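Long-range contact in thioesterase superfamily (Jannaschia sp., PDB 2OAF), which probably hydrolyses thioesters, as expected of a hotdog-fold member of the thioesterase superfamily, although its substrate is not established: residues P72-E77 / T123-I128. Sequence-based numbering, arbitrary orientation.
Sequences PFVRLE and TCVFTI. With PO4 (phosphate ion), chain D.
Cys124 lays its sulfur over one face of the Phe73 ring, SG 3.5 Å from the ring centroid and offset toward CE2. Phe73 CG (chi1 -72°) and Cys124 SG each stand anti to their own carbonyl carbon, beside the backbone N, and a small, polarisable thiol suits this close approach to a flat ring. An alanine in place of Phe73 would probably leave the Cys124 sulfur without its aromatic partner and open a gap beside it. A classic beta bulge follows: Val74 N (2.8 Å) and, at longer range, Arg75 N both donate to Thr123 O, so two bonds grip one carbonyl, while Thr123 N returns a bond to Arg75 O. Branched Val74 crosses Val125 at about a right angle, CG1 to CG1 3.9 Å. Pro72 accepts Val125 N through its carbonyl and meets Thr127 tip to tip, CG 3.7 Å from Thr127 CG2. Phe73 N donates a hydrogen bond to O3 of a phosphate ion, probably from the crystallisation liquor, which Thr36 of the second subunit also holds. Strand 115-128 lies between strands 69-80 and 103-112, where the Thr105 and Thr123 hydroxyls are hydrogen-bonded; beyond the bulge, Arg75 to Glu77 continue the antiparallel sheet into the second subunit, whose Asp79 forms a salt bridge with Arg75.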
# COMPACT_ATOMS: atom_id res chain seq x y z
N PRO B 72 -18.94 1.05 6.42
CA PRO B 72 -17.87 2.06 6.35
C PRO B 72 -17.35 2.48 7.74
O PRO B 72 -18.11 2.51 8.70
CB PRO B 72 -18.53 3.23 5.60
CG PRO B 72 -20.00 3.03 5.80
CD PRO B 72 -20.21 1.55 5.87
N PHE B 73 -16.07 2.81 7.82
CA PHE B 73 -15.48 3.24 9.09
C PHE B 73 -15.77 4.68 9.41
O PHE B 73 -15.77 5.55 8.54
CB PHE B 73 -13.97 3.02 9.09
CG PHE B 73 -13.61 1.59 9.18
CD1 PHE B 73 -13.58 0.80 8.04
CD2 PHE B 73 -13.36 1.01 10.41
CE1 PHE B 73 -13.29 -0.55 8.11
CE2 PHE B 73 -13.05 -0.35 10.48
CZ PHE B 73 -13.02 -1.12 9.32
N VAL B 74 -16.03 4.94 10.69
CA VAL B 74 -16.23 6.31 11.17
C VAL B 74 -15.17 6.71 12.21
O VAL B 74 -14.96 7.89 12.45
CB VAL B 74 -17.65 6.55 11.69
CG1 VAL B 74 -18.66 6.50 10.54
CG2 VAL B 74 -18.02 5.57 12.79
N ARG B 75 -14.50 5.73 12.81
CA ARG B 75 -13.40 6.00 13.73
C ARG B 75 -12.44 4.83 13.84
O ARG B 75 -12.83 3.65 13.72
CB ARG B 75 -13.93 6.35 15.12
CG ARG B 75 -12.84 6.61 16.18
CD ARG B 75 -13.47 7.17 17.47
NE ARG B 75 -12.50 7.16 18.58
CZ ARG B 75 -11.58 8.10 18.79
NH1 ARG B 75 -11.51 9.16 18.01
NH2 ARG B 75 -10.72 7.97 19.81
N LEU B 76 -11.17 5.16 14.03
CA LEU B 76 -10.19 4.14 14.45
C LEU B 76 -9.18 4.75 15.44
O LEU B 76 -8.85 5.95 15.39
CB LEU B 76 -9.51 3.54 13.25
CG LEU B 76 -8.50 4.27 12.39
CD1 LEU B 76 -7.17 4.30 13.04
CD2 LEU B 76 -8.37 3.53 11.06
N GLU B 77 -8.73 3.92 16.37
CA GLU B 77 -7.67 4.34 17.28
C GLU B 77 -6.80 3.15 17.56
O GLU B 77 -7.30 1.99 17.66
CB GLU B 77 -8.19 4.95 18.59
CG GLU B 77 -9.04 4.04 19.42
CD GLU B 77 -9.33 4.59 20.83
OE1 GLU B 77 -8.37 4.93 21.58
OE2 GLU B 77 -10.53 4.66 21.18
N THR B 123 -14.50 1.49 14.60
CA THR B 123 -15.94 1.68 14.65
C THR B 123 -16.46 1.94 13.24
O THR B 123 -15.93 2.78 12.50
CB THR B 123 -16.29 2.88 15.54
OG1 THR B 123 -15.70 2.69 16.83
CG2 THR B 123 -17.82 3.00 15.70
N CYS B 124 -17.48 1.16 12.88
CA CYS B 124 -18.15 1.19 11.59
C CYS B 124 -19.63 1.51 11.78
O CYS B 124 -20.20 1.14 12.80
CB CYS B 124 -18.08 -0.20 10.98
SG CYS B 124 -16.37 -0.72 10.69
N VAL B 125 -20.25 2.16 10.80
CA VAL B 125 -21.70 2.26 10.71
C VAL B 125 -22.15 1.28 9.62
O VAL B 125 -21.32 0.62 9.02
CB VAL B 125 -22.17 3.71 10.42
CG1 VAL B 125 -21.89 4.61 11.63
CG2 VAL B 125 -21.55 4.25 9.12
N PHE B 126 -23.45 1.17 9.40
CA PHE B 126 -24.02 0.24 8.42
C PHE B 126 -24.70 1.03 7.33
O PHE B 126 -25.35 2.05 7.62
CB PHE B 126 -25.04 -0.70 9.08
CG PHE B 126 -24.43 -1.69 10.02
CD1 PHE B 126 -24.19 -1.37 11.35
CD2 PHE B 126 -24.05 -2.97 9.57
CE1 PHE B 126 -23.61 -2.30 12.23
CE2 PHE B 126 -23.47 -3.90 10.45
CZ PHE B 126 -23.24 -3.56 11.78
N THR B 127 -24.53 0.57 6.09
CA THR B 127 -25.24 1.15 4.96
C THR B 127 -26.02 0.07 4.19
O THR B 127 -25.75 -1.14 4.31
CB THR B 127 -24.28 1.84 3.97
OG1 THR B 127 -23.33 0.88 3.51
CG2 THR B 127 -23.53 3.03 4.61
N ILE B 128 -27.00 0.55 3.43
CA ILE B 128 -27.57 -0.15 2.29
C ILE B 128 -26.56 0.08 1.17
O ILE B 128 -26.49 1.17 0.63
CB ILE B 128 -28.93 0.43 1.89
CG1 ILE B 128 -29.92 0.30 3.06
CG2 ILE B 128 -29.47 -0.30 0.67
CD1 ILE B 128 -31.04 1.31 3.06
P PO4 D . -14.14 2.78 3.61
O1 PO4 D . -13.63 4.12 3.18
O2 PO4 D . -12.94 1.88 3.87
O3 PO4 D . -14.95 2.97 4.89
O4 PO4 D . -15.03 2.16 2.53